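Long-range contacts in toll-like receptor 13 (PDB 4Z0C), which recognises bacterial 23S ribosomal RNA as an innate immune receptor and signals through MYD88 and TRAF6 to activate NF-kappa-B and the inflammatory response: residues 597-602 with 624-629; 642-647 with 669-674; 394-399 with 421-426. All coordinates share one frame; numbering follows the deposited sequence.

All three contacts lie in the leucine-rich-repeat ectodomain and join parts that follow one another along the solenoid. Interactions 1 and 3 link equivalent loops of adjacent repeats, with centres about 50 Å apart. Interaction 1 is the more buried and holds by van der Waals packing, mainly of a leucine methyl, with no hydrogen bond between its segments. In interaction 3 a phenylalanine, Phe423, holds the central place that Leu626 has in interaction 1, and a glutamine-to-backbone bond is added on the more open side. Interaction 2, about 20 Å from interaction 1 between centres, is different: a repeat loop meets the helix of the C-terminal cap, through CH-pi contacts and an asparagine bond.

Interaction 1: 597-602 with 624-629; sequences SLFQNL and SSLQSL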
# COMPACT_ATOMS: atom_id res chain seq x y z
N SER A 597 22.09 23.86 -5.50
CA SER A 597 23.22 23.29 -6.23
C SER A 597 23.25 21.76 -6.23
O SER A 597 24.31 21.16 -6.44
CB SER A 597 24.53 23.83 -5.65
OG SER A 597 24.57 23.71 -4.24
N LEU A 598 22.09 21.13 -6.04
CA LEU A 598 21.99 19.67 -5.95
C LEU A 598 22.50 18.91 -7.19
O LEU A 598 23.12 17.85 -7.06
CB LEU A 598 20.53 19.27 -5.68
CG LEU A 598 20.21 17.79 -5.42
CD1 LEU A 598 20.82 17.32 -4.11
CD2 LEU A 598 18.71 17.61 -5.41
N PHE A 599 22.26 19.47 -8.37
CA PHE A 599 22.62 18.82 -9.63
C PHE A 599 24.04 19.11 -10.12
O PHE A 599 24.40 18.76 -11.24
CB PHE A 599 21.64 19.23 -10.74
CG PHE A 599 20.23 18.82 -10.49
CD1 PHE A 599 19.92 17.52 -10.13
CD2 PHE A 599 19.20 19.73 -10.61
CE1 PHE A 599 18.61 17.16 -9.90
CE2 PHE A 599 17.89 19.37 -10.38
CZ PHE A 599 17.60 18.08 -10.03
N GLN A 600 24.86 19.75 -9.29
CA GLN A 600 26.18 20.20 -9.74
C GLN A 600 27.12 19.13 -10.25
O GLN A 600 27.90 19.37 -11.17
CB GLN A 600 26.88 20.98 -8.64
CG GLN A 600 26.52 22.44 -8.63
CD GLN A 600 27.40 23.22 -7.69
OE1 GLN A 600 27.83 22.70 -6.64
NE2 GLN A 600 27.71 24.45 -8.05
N ASN A 601 27.07 17.94 -9.67
CA ASN A 601 28.01 16.92 -10.08
C ASN A 601 27.50 15.97 -11.16
O ASN A 601 28.23 15.11 -11.65
CB ASN A 601 28.49 16.14 -8.86
CG ASN A 601 29.74 16.73 -8.28
OD1 ASN A 601 29.70 17.77 -7.64
ND2 ASN A 601 30.87 16.08 -8.53
N LEU A 602 26.24 16.14 -11.53
CA LEU A 602 25.60 15.23 -12.44
C LEU A 602 25.93 15.63 -13.86
O LEU A 602 25.05 15.98 -14.65
CB LEU A 602 24.09 15.17 -12.19
CG LEU A 602 23.61 14.83 -10.77
CD1 LEU A 602 22.09 14.65 -10.74
CD2 LEU A 602 24.32 13.59 -10.22
N SER A 624 21.99 24.47 -14.77
CA SER A 624 23.11 25.01 -15.54
C SER A 624 24.35 24.13 -15.58
O SER A 624 25.25 24.41 -16.34
CB SER A 624 23.51 26.38 -14.99
OG SER A 624 22.44 27.29 -15.12
N SER A 625 24.44 23.10 -14.74
CA SER A 625 25.61 22.23 -14.79
C SER A 625 25.36 21.03 -15.69
O SER A 625 26.29 20.31 -16.03
CB SER A 625 26.00 21.74 -13.39
OG SER A 625 26.72 22.74 -12.68
N LEU A 626 24.11 20.84 -16.09
CA LEU A 626 23.72 19.64 -16.79
C LEU A 626 24.12 19.68 -18.28
O LEU A 626 23.28 19.92 -19.15
CB LEU A 626 22.22 19.37 -16.60
CG LEU A 626 21.73 19.32 -15.14
CD1 LEU A 626 20.21 19.14 -15.07
CD2 LEU A 626 22.43 18.25 -14.30
N GLN A 627 25.41 19.50 -18.54
CA GLN A 627 26.00 19.54 -19.89
C GLN A 627 25.38 18.52 -20.83
O GLN A 627 25.01 18.85 -21.96
CB GLN A 627 27.49 19.19 -19.81
CG GLN A 627 28.40 20.22 -19.19
CD GLN A 627 29.66 19.58 -18.61
OE1 GLN A 627 30.10 18.53 -19.08
NE2 GLN A 627 30.24 20.22 -17.60
N SER A 628 25.28 17.29 -20.35
CA SER A 628 24.86 16.16 -21.15
C SER A 628 23.35 15.96 -21.18
O SER A 628 22.88 14.99 -21.75
CB SER A 628 25.52 14.88 -20.64
OG SER A 628 26.88 15.11 -20.35
N LEU A 629 22.60 16.87 -20.57
CA LEU A 629 21.15 16.69 -20.51
C LEU A 629 20.50 16.72 -21.89
O LEU A 629 20.59 17.73 -22.60
CB LEU A 629 20.50 17.71 -19.58
CG LEU A 629 19.09 17.35 -19.13
CD1 LEU A 629 19.11 16.05 -18.30
CD2 LEU A 629 18.45 18.48 -18.34
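Two neighbouring turns of the leucine-rich-repeat solenoid pack here through the loops that precede strands 607-609 and 631-633. The centre of the contact is a single methyl group, CD2 of Leu626, set against the type I turn from Phe599 to Leu602. It lies 3.5 Å from the backbone O of Leu602 and 3.7 Å from the backbone O of Phe599. Its apolar neighbours are the first side-chain carbons of the same two residues, with CD2 of Leu626 3.8 Å from CB of Phe599 and 4.1 Å from CB of Leu602. The leucine torsions select this branch: CG is anti to the carbonyl carbon (chi1 -54°) and CD1 runs on anti to CA (chi2 177°), so that CD2 is the methyl turned to the other loop. Leu602 and Leu626 stand 24 residues apart, one repeat length, and fill the same consensus position in consecutive coils; Leu626 also touches Leu608 of strand 607-609 and Leu650 of the following loop. The Phe599 ring leads away from 624-629 and packs on Met622. Nearer the surface the contact thins to Ser625, whose CB is 3.8 Å from the backbone O of Gln600, while its OG is 4.1 Å from CG of Gln600. Gln600, exposed, points its CB away from 624-629, and its chain is extended beyond CG. Ser628 links the coils through OG, hydrogen-bonded to the backbone O of Lys603.

Interaction 2: 642-647 with 669-674; sequences INQSHL and NLWFKN
Two aromatic rings of 669-674 each receive an aliphatic group on one face. CG of Gln644 sits over the five-membered ring of Trp671, 3.3 Å from its centroid, and the glutamine chain, bent at chi2, brings the amide back toward CB and CG of Trp671, its plane 27° from that of the indole. At the indole edge, in its plane, CD1 of Leu647 meets CH2 of Trp671 at 3.8 Å. Phe672 takes the methyl CG2 of Ile642 over its face, a CH-pi contact with CG2 3.4 Å from the ring centroid and 15° off the normal. CD1 of Ile642 reaches the same ring at CD1 of Phe672, 3.4 Å away. Both aromatic side chains stand anti to their backbone N on helix 670-678, the helix of the C-terminal leucine-rich-repeat cap (LRRCT), which packs here against the loop of LRR 25; Phe656 of strand 655-657 touches both Ile642 and Phe672. Asn669, at the N-cap position, uses its side chain elsewhere: OD1 accepts a hydrogen bond from the backbone N of Ile642 at 2.9 Å, nearly along the C=O axis, and ND2 donates to the backbone O atoms of Gln664 and Lys640.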
# COMPACT_ATOMS: atom_id res chain seq x y z
N ILE A 642 8.79 30.47 -18.93
CA ILE A 642 10.11 29.90 -19.18
C ILE A 642 10.93 30.79 -20.15
O ILE A 642 10.36 31.42 -21.05
CB ILE A 642 9.97 28.43 -19.63
CG1 ILE A 642 11.33 27.73 -19.70
CG2 ILE A 642 9.17 28.32 -20.89
CD1 ILE A 642 11.88 27.61 -21.04
N ASN A 643 12.24 30.86 -19.94
CA ASN A 643 13.11 31.74 -20.70
C ASN A 643 14.53 31.21 -20.74
O ASN A 643 14.81 30.16 -20.18
CB ASN A 643 13.10 33.18 -20.12
CG ASN A 643 13.54 33.25 -18.65
OD1 ASN A 643 14.58 32.72 -18.27
ND2 ASN A 643 12.72 33.89 -17.82
N GLN A 644 15.42 31.99 -21.37
CA GLN A 644 16.81 31.63 -21.61
C GLN A 644 17.57 31.25 -20.36
O GLN A 644 18.48 30.42 -20.42
CB GLN A 644 17.57 32.82 -22.25
CG GLN A 644 16.82 33.57 -23.31
CD GLN A 644 16.31 34.92 -22.86
OE1 GLN A 644 15.28 35.03 -22.19
NE2 GLN A 644 17.03 35.98 -23.22
N SER A 645 17.23 31.89 -19.25
CA SER A 645 17.85 31.58 -17.96
C SER A 645 17.68 30.11 -17.57
O SER A 645 18.62 29.46 -17.13
CB SER A 645 17.26 32.44 -16.86
OG SER A 645 18.24 32.70 -15.88
N HIS A 646 16.45 29.61 -17.69
CA HIS A 646 16.15 28.25 -17.24
C HIS A 646 16.93 27.24 -18.04
O HIS A 646 17.39 26.23 -17.51
CB HIS A 646 14.66 27.98 -17.39
CG HIS A 646 13.81 28.95 -16.62
ND1 HIS A 646 12.67 29.52 -17.14
CD2 HIS A 646 13.94 29.43 -15.36
CE1 HIS A 646 12.14 30.33 -16.24
NE2 HIS A 646 12.89 30.29 -15.15
N LEU A 647 17.11 27.59 -19.32
CA LEU A 647 17.70 26.73 -20.33
C LEU A 647 19.18 27.02 -20.56
O LEU A 647 19.80 26.45 -21.48
CB LEU A 647 16.94 26.92 -21.64
CG LEU A 647 15.52 26.35 -21.65
CD1 LEU A 647 14.88 26.53 -23.01
CD2 LEU A 647 15.52 24.88 -21.22
N ASN A 669 7.20 35.38 -21.92
CA ASN A 669 7.44 34.15 -22.67
C ASN A 669 7.79 34.37 -24.12
O ASN A 669 7.83 33.41 -24.90
CB ASN A 669 6.21 33.23 -22.58
CG ASN A 669 6.09 32.57 -21.24
OD1 ASN A 669 7.09 32.11 -20.69
ND2 ASN A 669 4.89 32.57 -20.67
N LEU A 670 8.05 35.63 -24.48
CA LEU A 670 8.32 35.98 -25.87
C LEU A 670 9.56 35.26 -26.40
O LEU A 670 9.51 34.68 -27.46
CB LEU A 670 8.45 37.49 -26.08
CG LEU A 670 8.76 37.89 -27.53
CD1 LEU A 670 7.65 37.39 -28.44
CD2 LEU A 670 8.95 39.39 -27.69
N TRP A 671 10.66 35.26 -25.65
CA TRP A 671 11.83 34.51 -26.11
C TRP A 671 11.51 33.01 -26.32
O TRP A 671 11.89 32.42 -27.34
CB TRP A 671 13.03 34.65 -25.17
CG TRP A 671 14.15 33.74 -25.65
CD1 TRP A 671 15.07 34.02 -26.62
CD2 TRP A 671 14.41 32.40 -25.21
NE1 TRP A 671 15.90 32.93 -26.81
CE2 TRP A 671 15.52 31.93 -25.96
CE3 TRP A 671 13.83 31.55 -24.26
CZ2 TRP A 671 16.05 30.64 -25.78
CZ3 TRP A 671 14.37 30.27 -24.09
CH2 TRP A 671 15.47 29.84 -24.83
N PHE A 672 10.82 32.41 -25.35
CA PHE A 672 10.52 30.98 -25.41
C PHE A 672 9.66 30.62 -26.63
O PHE A 672 9.99 29.70 -27.35
CB PHE A 672 9.84 30.49 -24.11
CG PHE A 672 9.44 29.03 -24.16
CD1 PHE A 672 10.39 28.02 -24.05
CD2 PHE A 672 8.11 28.66 -24.36
CE1 PHE A 672 10.03 26.69 -24.09
CE2 PHE A 672 7.73 27.33 -24.41
CZ PHE A 672 8.70 26.34 -24.28
N LYS A 673 8.58 31.37 -26.85
CA LYS A 673 7.66 31.14 -27.96
C LYS A 673 8.36 31.12 -29.32
O LYS A 673 8.11 30.24 -30.14
CB LYS A 673 6.55 32.19 -27.94
CG LYS A 673 5.83 32.37 -29.26
CD LYS A 673 5.08 33.70 -29.25
CE LYS A 673 4.49 34.04 -30.62
NZ LYS A 673 5.52 34.52 -31.58
N ASN A 674 9.24 32.09 -29.55
CA ASN A 674 9.99 32.15 -30.81
C ASN A 674 11.05 31.06 -30.94
O ASN A 674 11.19 30.45 -32.00
CB ASN A 674 10.62 33.53 -31.00
CG ASN A 674 9.59 34.58 -31.35
OD1 ASN A 674 8.65 34.31 -32.09
ND2 ASN A 674 9.72 35.76 -30.75

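Interaction 3: 394-399 with 421-426; sequences LAFSGL and TQFPNL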
# COMPACT_ATOMS: atom_id res chain seq x y z
N LEU A 394 13.43 -31.92 2.52
CA LEU A 394 13.77 -33.25 2.02
C LEU A 394 13.04 -33.65 0.74
O LEU A 394 13.45 -34.61 0.08
CB LEU A 394 13.57 -34.31 3.10
CG LEU A 394 14.60 -34.35 4.23
CD1 LEU A 394 14.24 -35.47 5.17
CD2 LEU A 394 15.99 -34.57 3.66
N ALA A 395 11.97 -32.95 0.40
CA ALA A 395 11.27 -33.22 -0.85
C ALA A 395 12.11 -32.85 -2.07
O ALA A 395 11.90 -33.38 -3.16
CB ALA A 395 9.93 -32.50 -0.89
N PHE A 396 13.08 -31.97 -1.88
CA PHE A 396 13.87 -31.47 -3.01
C PHE A 396 15.30 -32.01 -2.99
O PHE A 396 16.17 -31.53 -3.72
CB PHE A 396 13.88 -29.94 -3.02
CG PHE A 396 12.50 -29.33 -2.96
CD1 PHE A 396 11.67 -29.35 -4.06
CD2 PHE A 396 12.06 -28.71 -1.81
CE1 PHE A 396 10.41 -28.79 -4.02
CE2 PHE A 396 10.80 -28.14 -1.76
CZ PHE A 396 9.98 -28.19 -2.87
N SER A 397 15.52 -33.01 -2.16
CA SER A 397 16.83 -33.64 -2.02
C SER A 397 17.37 -34.12 -3.37
O SER A 397 16.73 -34.92 -4.07
CB SER A 397 16.75 -34.79 -1.03
OG SER A 397 18.04 -35.25 -0.70
N GLY A 398 18.54 -33.61 -3.74
CA GLY A 398 19.25 -34.08 -4.92
C GLY A 398 18.87 -33.42 -6.24
O GLY A 398 19.26 -33.91 -7.31
N LEU A 399 18.13 -32.32 -6.19
CA LEU A 399 17.84 -31.55 -7.40
C LEU A 399 18.99 -30.61 -7.77
O LEU A 399 18.79 -29.40 -7.87
CB LEU A 399 16.55 -30.75 -7.27
CG LEU A 399 15.25 -31.54 -7.24
CD1 LEU A 399 14.06 -30.61 -7.13
CD2 LEU A 399 15.15 -32.40 -8.48
N THR A 421 19.45 -25.78 0.48
CA THR A 421 20.75 -26.45 0.43
C THR A 421 20.91 -27.34 -0.81
O THR A 421 22.03 -27.64 -1.23
CB THR A 421 20.92 -27.30 1.70
OG1 THR A 421 20.77 -26.44 2.84
CG2 THR A 421 22.29 -27.97 1.74
N GLN A 422 19.79 -27.74 -1.40
CA GLN A 422 19.83 -28.70 -2.49
C GLN A 422 19.92 -28.07 -3.89
O GLN A 422 19.87 -28.79 -4.90
CB GLN A 422 18.60 -29.60 -2.38
CG GLN A 422 18.45 -30.22 -1.02
CD GLN A 422 19.59 -31.16 -0.72
OE1 GLN A 422 19.79 -32.15 -1.42
NE2 GLN A 422 20.37 -30.83 0.30
N PHE A 423 20.07 -26.75 -3.96
CA PHE A 423 20.04 -26.07 -5.25
C PHE A 423 21.30 -25.28 -5.58
O PHE A 423 21.22 -24.09 -5.83
CB PHE A 423 18.84 -25.12 -5.31
CG PHE A 423 17.54 -25.76 -4.93
CD1 PHE A 423 17.18 -26.99 -5.44
CD2 PHE A 423 16.67 -25.13 -4.05
CE1 PHE A 423 15.97 -27.58 -5.07
CE2 PHE A 423 15.47 -25.73 -3.68
CZ PHE A 423 15.12 -26.94 -4.19
N PRO A 424 22.47 -25.94 -5.61
CA PRO A 424 23.71 -25.19 -5.85
C PRO A 424 23.79 -24.47 -7.20
O PRO A 424 24.63 -23.58 -7.34
CB PRO A 424 24.80 -26.27 -5.76
CG PRO A 424 24.09 -27.57 -6.03
CD PRO A 424 22.74 -27.38 -5.42
N ASN A 425 22.95 -24.84 -8.16
CA ASN A 425 22.96 -24.22 -9.49
C ASN A 425 21.81 -23.26 -9.75
O ASN A 425 21.64 -22.79 -10.86
CB ASN A 425 22.92 -25.29 -10.59
CG ASN A 425 24.25 -25.97 -10.78
OD1 ASN A 425 25.23 -25.35 -11.18
ND2 ASN A 425 24.30 -27.27 -10.44
N LEU A 426 20.99 -23.00 -8.74
CA LEU A 426 19.84 -22.12 -8.92
C LEU A 426 20.31 -20.75 -9.42
O LEU A 426 21.37 -20.26 -9.01
CB LEU A 426 19.08 -21.97 -7.61
CG LEU A 426 17.58 -21.75 -7.78
CD1 LEU A 426 16.91 -22.98 -8.45
CD2 LEU A 426 16.94 -21.45 -6.42
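Phe423 forms the tight half of this contact, pressing the rim of its ring into the buried side of the loop 394-399. Its CZ comes within 3.5 Å of CB of Phe396, and its edge is directed at the face of the Phe396 ring in an offset edge-to-face pair. The centroids of the Phe396 and Phe423 rings are 5.9 Å apart and their planes 63° to each other. Leu399 lies alongside Phe423, pointing the same way, with CB 3.9 Å from CE1 of Phe423. The backbone O of Leu399 sits at the edge of that ring, in its plane, 3.8 Å from CD1 of Phe423. Phe423 also touches Leu405 of strand 404-406, and Phe396 meets the ring of Phe372 in the preceding coil.

The other half is polar and only partly buried. Gln422 lays CB 3.4 Å from the backbone O of Phe396, then bends at chi2 to return its amide to the type II turn from Phe396 to Leu399. There OE1 of Gln422 accepts a hydrogen bond from the backbone N of Gly398 at 3.0 Å, on a lone pair in the carbonyl plane, with an N-H...O angle of 152°. The positive phi of Gly398 (86°) suits the third position of such a turn, where a CB would press on the preceding carbonyl O. Ser397 flanks this bond on the looser side, its side chain about 8 Å from a bound N-acetylglucosamine. Phe372 and Phe396, and likewise Leu399 and Phe423, stand 24 residues apart in successive coils, the repeating interior positions of a leucine-rich-repeat solenoid.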